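SnoK (Streptomyces nogalater, PDB 5EPA) acts as a non-heme iron, 2-oxoglutarate-dependent carbocyclase in the biosynthesis of nogalamycin. Local coordinates at residues D134-L139 with E176-H181; N142-T147 with A243-R248. All coordinates share one frame; numbering follows the deposited sequence.

Contact 1 of 2, residues D134-L139 with E176-H181. With FE (Fe (III) ion), chain G; AKG (2-oxoglutaric acid), chain H.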
loop_
_atom_site.group_PDB
_atom_site.type_symbol
_atom_site.label_atom_id
_atom_site.label_comp_id
_atom_site.label_asym_id
_atom_site.label_seq_id
_atom_site.Cartn_x
_atom_site.Cartn_y
_atom_site.Cartn_z
ATOM N N ASP A 134 -4.315 -9.837 -0.623
ATOM C CA ASP A 134 -3.170 -9.339 -1.365
ATOM C C ASP A 134 -3.669 -8.215 -2.273
ATOM O O ASP A 134 -4.867 -8.037 -2.442
ATOM C CB ASP A 134 -2.443 -10.403 -2.152
ATOM C CG ASP A 134 -3.284 -11.020 -3.302
ATOM O OD1 ASP A 134 -4.013 -10.294 -4.012
ATOM O OD2 ASP A 134 -3.166 -12.263 -3.496
ATOM N N ASP A 135 -2.760 -7.385 -2.747
ATOM C CA ASP A 135 -3.179 -6.153 -3.438
ATOM C C ASP A 135 -3.478 -6.442 -4.895
ATOM O O ASP A 135 -4.355 -5.832 -5.477
ATOM C CB ASP A 135 -2.114 -5.094 -3.296
ATOM C CG ASP A 135 -2.016 -4.521 -1.881
ATOM O OD1 ASP A 135 -3.014 -4.428 -1.079
ATOM O OD2 ASP A 135 -0.864 -4.146 -1.586
ATOM N N GLU A 136 -2.751 -7.399 -5.465
ATOM C CA GLU A 136 -2.936 -7.807 -6.837
ATOM C C GLU A 136 -4.391 -8.075 -7.152
ATOM O O GLU A 136 -4.898 -7.715 -8.219
ATOM C CB GLU A 136 -2.057 -9.045 -7.117
ATOM C CG GLU A 136 -2.215 -9.678 -8.477
ATOM C CD GLU A 136 -1.300 -10.897 -8.665
ATOM O OE1 GLU A 136 -1.458 -11.940 -7.957
ATOM O OE2 GLU A 136 -0.384 -10.796 -9.532
ATOM N N THR A 137 -5.059 -8.734 -6.247
ATOM C CA THR A 137 -6.429 -9.165 -6.469
ATOM C C THR A 137 -7.370 -7.985 -6.785
ATOM O O THR A 137 -8.257 -8.078 -7.625
ATOM C CB THR A 137 -6.923 -9.910 -5.215
ATOM O OG1 THR A 137 -6.107 -11.101 -4.999
ATOM C CG2 THR A 137 -8.365 -10.304 -5.335
ATOM N N GLY A 138 -7.163 -6.871 -6.091
ATOM C CA GLY A 138 -7.964 -5.668 -6.278
ATOM C C GLY A 138 -7.410 -4.555 -7.178
ATOM O O GLY A 138 -8.013 -3.486 -7.275
ATOM N N LEU A 139 -6.280 -4.790 -7.840
ATOM C CA LEU A 139 -5.724 -3.830 -8.797
ATOM C C LEU A 139 -6.258 -4.103 -10.183
ATOM O O LEU A 139 -6.227 -5.235 -10.646
ATOM C CB LEU A 139 -4.206 -3.911 -8.835
ATOM C CG LEU A 139 -3.498 -3.273 -7.623
ATOM C CD1 LEU A 139 -2.035 -3.661 -7.612
ATOM C CD2 LEU A 139 -3.613 -1.762 -7.578
ATOM N N GLU A 176 -2.345 -21.703 -8.160
ATOM C CA GLU A 176 -3.503 -22.330 -7.529
ATOM C C GLU A 176 -3.821 -21.790 -6.110
ATOM O O GLU A 176 -4.921 -22.016 -5.606
ATOM C CB GLU A 176 -3.351 -23.862 -7.474
ATOM C CG GLU A 176 -2.172 -24.357 -6.542
ATOM C CD GLU A 176 -0.933 -24.924 -7.253
ATOM O OE1 GLU A 176 -0.601 -24.410 -8.367
ATOM O OE2 GLU A 176 -0.283 -25.857 -6.666
ATOM N N ASP A 177 -2.844 -21.149 -5.471
ATOM C CA ASP A 177 -2.992 -20.592 -4.129
ATOM C C ASP A 177 -3.211 -19.063 -4.129
ATOM O O ASP A 177 -3.170 -18.438 -3.096
ATOM C CB ASP A 177 -1.760 -20.932 -3.303
ATOM C CG ASP A 177 -1.653 -22.423 -2.979
ATOM O OD1 ASP A 177 -2.687 -23.086 -2.835
ATOM O OD2 ASP A 177 -0.528 -22.935 -2.875
ATOM N N ARG A 178 -3.446 -18.493 -5.293
ATOM C CA ARG A 178 -3.665 -17.058 -5.451
ATOM C C ARG A 178 -4.995 -16.776 -6.098
ATOM O O ARG A 178 -5.440 -17.509 -6.973
ATOM C CB ARG A 178 -2.667 -16.475 -6.406
ATOM C CG ARG A 178 -1.310 -16.350 -5.825
ATOM C CD ARG A 178 -0.482 -15.459 -6.710
ATOM N NE ARG A 178 0.214 -16.252 -7.719
ATOM C CZ ARG A 178 0.079 -16.139 -9.036
ATOM N NH1 ARG A 178 -0.749 -15.238 -9.568
ATOM N NH2 ARG A 178 0.787 -16.943 -9.840
ATOM N N GLN A 179 -5.653 -15.729 -5.652
ATOM C CA GLN A 179 -6.879 -15.353 -6.310
ATOM C C GLN A 179 -6.634 -14.609 -7.649
ATOM O O GLN A 179 -7.367 -14.825 -8.606
ATOM C CB GLN A 179 -7.749 -14.529 -5.408
ATOM C CG GLN A 179 -9.096 -14.238 -6.047
ATOM C CD GLN A 179 -10.149 -13.912 -5.042
ATOM O OE1 GLN A 179 -9.845 -13.579 -3.888
ATOM N NE2 GLN A 179 -11.414 -13.948 -5.469
ATOM N N GLU A 180 -5.590 -13.778 -7.693
ATOM C CA GLU A 180 -5.230 -12.888 -8.852
ATOM C C GLU A 180 -6.060 -11.663 -9.204
ATOM O O GLU A 180 -5.469 -10.604 -9.444
ATOM C CB GLU A 180 -5.142 -13.609 -10.210
ATOM C CG GLU A 180 -4.027 -14.666 -10.281
ATOM C CD GLU A 180 -3.403 -14.797 -11.673
ATOM O OE1 GLU A 180 -3.817 -14.081 -12.632
ATOM O OE2 GLU A 180 -2.469 -15.622 -11.802
ATOM N N HIS A 181 -7.367 -11.826 -9.413
ATOM C CA HIS A 181 -8.138 -10.746 -9.932
ATOM C C HIS A 181 -9.601 -10.879 -9.677
ATOM O O HIS A 181 -10.166 -11.916 -9.993
ATOM C CB HIS A 181 -7.931 -10.560 -11.421
ATOM C CG HIS A 181 -8.514 -9.274 -11.942
ATOM N ND1 HIS A 181 -7.974 -8.036 -11.630
ATOM C CD2 HIS A 181 -9.575 -9.031 -12.751
ATOM C CE1 HIS A 181 -8.671 -7.089 -12.232
ATOM N NE2 HIS A 181 -9.649 -7.667 -12.915
HETATM FE FE FE G . -3.434 -3.926 0.735
HETATM C C1 AKG H . -2.154 -1.668 1.750
HETATM O O1 AKG H . -1.380 -0.686 1.879
HETATM O O2 AKG H . -2.188 -2.465 0.775
HETATM C C2 AKG H . -3.147 -1.944 2.785
HETATM O O5 AKG H . -3.838 -2.927 2.563
HETATM C C3 AKG H . -3.272 -1.070 4.007
HETATM C C4 AKG H . -4.479 -1.327 4.913
HETATM C C5 AKG H . -4.428 -0.406 6.147
HETATM O O3 AKG H . -3.782 0.692 6.137
HETATM O O4 AKG H . -5.028 -0.727 7.176
HETATM O O HOH W 1 -4.872 -14.315 -3.186
HETATM O O HOH W 2 -3.316 -12.940 -6.112
HETATM O O HOH W 3 -4.821 -2.573 -0.225
#
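The backbones come closest where Thr137, in a turn with helical backbone angles at 135-137, lies beside His181, their CA atoms 4.2 Å apart, and two CA-H...O contacts join them there: Thr137 CA to Glu180 O, and His181 CA to Thr137 O. Two waters bridge the segments. One donates to Asp134 OD2 and accepts from Gln179 N; the other accepts from Glu180 N and donates to both Asp134 OD2 (2.7 Å) and Glu136 OE1. Asp134 OD1 accepts from Thr137 N at 2.9 Å, an Asx motif, and also, at a very short 2.5 Å, from Thr137 OG1, which lies anti to the carbonyl carbon (chi1 -62°). Thr137 CG2 rests against Gln179 OE1 at 3.9 Å, the two side chains crossing at about a right angle. An alanine in place of Thr137 would probably leave Asp134 OD1 without its hydroxyl partner, keeping the backbone N-H, and open a gap beside the Gln179 amide. On the iron side of the turn, Asp135 supplies the carboxylate of the facial triad of two histidines and one carboxylate known from this dioxygenase family: its OD1 binds iron at 1.9 Å together with His133 and His222, while OD2 is hydrogen-bonded to His216. On the Arg178 side, Glu136, its chain extended, brings OE1 to 3.7 Å from Arg178 NH1, a long salt bridge with the carboxylate and guanidinium planes 46° apart; NH1 is nearer its second partner, Glu180 OE2 (2.8 Å), and Glu136 OE2 pairs with Arg219.

Contact 2 of 2, residues N142-T147 with A243-R248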
loop_
_atom_site.group_PDB
_atom_site.type_symbol
_atom_site.label_atom_id
_atom_site.label_comp_id
_atom_site.label_asym_id
_atom_site.label_seq_id
_atom_site.Cartn_x
_atom_site.Cartn_y
_atom_site.Cartn_z
ATOM N N ASN A 142 -3.346 -5.617 -15.706
ATOM C CA ASN A 142 -2.730 -6.817 -16.209
ATOM C C ASN A 142 -1.274 -6.644 -16.019
ATOM O O ASN A 142 -0.781 -5.528 -15.784
ATOM C CB ASN A 142 -2.858 -6.988 -17.702
ATOM C CG ASN A 142 -4.245 -7.323 -18.115
ATOM O OD1 ASN A 142 -4.812 -8.279 -17.608
ATOM N ND2 ASN A 142 -4.799 -6.564 -19.094
ATOM N N GLU A 143 -0.568 -7.754 -16.156
ATOM C CA GLU A 143 0.850 -7.672 -16.451
ATOM C C GLU A 143 1.656 -7.330 -15.195
ATOM O O GLU A 143 2.679 -6.593 -15.227
ATOM C CB GLU A 143 1.065 -6.666 -17.594
ATOM C CG GLU A 143 2.077 -7.200 -18.524
ATOM C CD GLU A 143 1.616 -8.453 -19.239
ATOM O OE1 GLU A 143 0.474 -8.527 -19.761
ATOM O OE2 GLU A 143 2.438 -9.390 -19.287
ATOM N N LEU A 144 1.195 -7.873 -14.064
ATOM C CA LEU A 144 1.949 -7.561 -12.829
ATOM C C LEU A 144 3.032 -8.531 -12.535
ATOM O O LEU A 144 2.855 -9.757 -12.603
ATOM C CB LEU A 144 1.174 -7.245 -11.532
ATOM C CG LEU A 144 0.003 -6.319 -11.818
ATOM C CD1 LEU A 144 -0.710 -5.967 -10.534
ATOM C CD2 LEU A 144 0.475 -5.065 -12.539
ATOM N N SER A 145 4.150 -7.942 -12.143
ATOM C CA SER A 145 5.326 -8.690 -11.862
ATOM C C SER A 145 6.013 -8.141 -10.614
ATOM O O SER A 145 6.107 -8.837 -9.610
ATOM C CB SER A 145 6.212 -8.625 -13.088
ATOM O OG SER A 145 7.400 -9.342 -12.885
ATOM N N ALA A 146 6.478 -6.902 -10.673
ATOM C CA ALA A 146 7.255 -6.336 -9.589
ATOM C C ALA A 146 6.496 -5.273 -8.841
ATOM O O ALA A 146 7.056 -4.589 -8.003
ATOM C CB ALA A 146 8.547 -5.768 -10.140
ATOM N N THR A 147 5.221 -5.094 -9.170
ATOM C CA THR A 147 4.403 -4.108 -8.500
ATOM C C THR A 147 4.486 -4.275 -6.971
ATOM O O THR A 147 4.347 -5.395 -6.441
ATOM C CB THR A 147 2.951 -4.179 -8.977
ATOM O OG1 THR A 147 2.883 -3.790 -10.340
ATOM C CG2 THR A 147 2.032 -3.264 -8.194
ATOM N N ALA A 243 6.161 -0.507 -14.968
ATOM C CA ALA A 243 6.100 0.642 -15.877
ATOM C C ALA A 243 5.337 0.404 -17.186
ATOM O O ALA A 243 5.002 1.357 -17.898
ATOM C CB ALA A 243 7.491 1.143 -16.171
ATOM N N ASP A 244 5.088 -0.855 -17.515
ATOM C CA ASP A 244 4.360 -1.224 -18.741
ATOM C C ASP A 244 3.006 -1.847 -18.391
ATOM O O ASP A 244 2.381 -2.493 -19.222
ATOM C CB ASP A 244 5.189 -2.195 -19.605
ATOM C CG ASP A 244 5.473 -3.547 -18.896
ATOM O OD1 ASP A 244 5.092 -3.769 -17.720
ATOM O OD2 ASP A 244 6.074 -4.441 -19.533
ATOM N N ALA A 245 2.513 -1.605 -17.187
ATOM C CA ALA A 245 1.174 -2.064 -16.794
ATOM C C ALA A 245 0.053 -1.546 -17.669
ATOM O O ALA A 245 0.095 -0.409 -18.139
ATOM C CB ALA A 245 0.882 -1.662 -15.381
ATOM N N THR A 246 -0.934 -2.408 -17.917
ATOM C CA THR A 246 -2.091 -2.074 -18.730
ATOM C C THR A 246 -3.382 -2.251 -17.960
ATOM O O THR A 246 -3.398 -2.913 -16.897
ATOM C CB THR A 246 -2.176 -2.925 -19.994
ATOM O OG1 THR A 246 -2.312 -4.297 -19.652
ATOM C CG2 THR A 246 -0.941 -2.726 -20.891
ATOM N N TYR A 247 -4.471 -1.671 -18.496
ATOM C CA TYR A 247 -5.769 -1.615 -17.797
ATOM C C TYR A 247 -6.589 -2.914 -17.958
ATOM O O TYR A 247 -6.687 -3.499 -19.032
ATOM C CB TYR A 247 -6.601 -0.431 -18.266
ATOM C CG TYR A 247 -8.027 -0.469 -17.824
ATOM C CD1 TYR A 247 -8.361 -0.651 -16.492
ATOM C CD2 TYR A 247 -9.048 -0.367 -18.737
ATOM C CE1 TYR A 247 -9.681 -0.730 -16.088
ATOM C CE2 TYR A 247 -10.369 -0.425 -18.352
ATOM C CZ TYR A 247 -10.675 -0.625 -17.026
ATOM O OH TYR A 247 -11.995 -0.656 -16.669
ATOM N N ARG A 248 -7.065 -3.402 -16.825
ATOM C CA ARG A 248 -7.899 -4.610 -16.788
ATOM C C ARG A 248 -9.127 -4.356 -15.940
ATOM O O ARG A 248 -8.966 -4.076 -14.740
ATOM C CB ARG A 248 -7.118 -5.787 -16.164
ATOM C CG ARG A 248 -7.880 -7.082 -16.241
ATOM C CD ARG A 248 -7.227 -8.170 -15.411
ATOM N NE ARG A 248 -7.938 -9.430 -15.596
ATOM C CZ ARG A 248 -7.487 -10.620 -15.199
ATOM N NH1 ARG A 248 -6.349 -10.736 -14.499
ATOM N NH2 ARG A 248 -8.218 -11.700 -15.478
#
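Asn142 and Thr246 carry this contact, with Asn142 N donating to Thr246 O at 3.0 Å and an N-H...O angle of 163°. The Asn142 side-chain amide adds a second, weak bond, ND2 to Thr246 OG1 at 3.4 Å. The hydroxyl is placed for this by chi1 of Thr246 (62°), which holds OG1 between the backbone N and the carbonyl carbon. The other end of the amide meets carbon: Asn142 OD1 lies 3.3 Å from Arg248 CD and 3.6 Å from Arg248 CG, where the extended arginine chain crosses the asparagine at about a right angle. Asn142 and Thr246 sit opposite each other as a loose antiparallel pair, where the short strands 141-142 and 246-247 meet, set apart from the larger sheets. Beyond it, Leu144 CD2 touches Ala245 CB at 4.5 Å. The turn that follows is gathered onto strand 233-242, where the carboxylate of Asp242 is hydrogen-bonded to Ser145 N, Ala146 N and Thr147 OG1, and Ser145 O bonds to His217; on the other segment, Tyr247 OH bonds to Asp253. One straight backbone bond, one weak amide bond and an amide oxygen set against arginine carbons imply a lightly bonded pairing.

Overall arrangement
Both contacts are partly buried and lie away from the centre of the chain, yet their chemistry differs. Contact 1 holds an iron ligand and relies on carboxylates, ordered water and one long charge pair between two loops; contact 2, with two exposed residues among those touching, depends on a backbone bond and a few side-chain touches. Neither joins two long strands or helices. Segments 134-139 and 142-147 follow each other in the chain, and the two pairs alternate along it. The contacts are about 13 Å apart, centre to centre, and they meet directly: Leu139 packs on Leu144 and Thr147, and the His181 ring on Arg248.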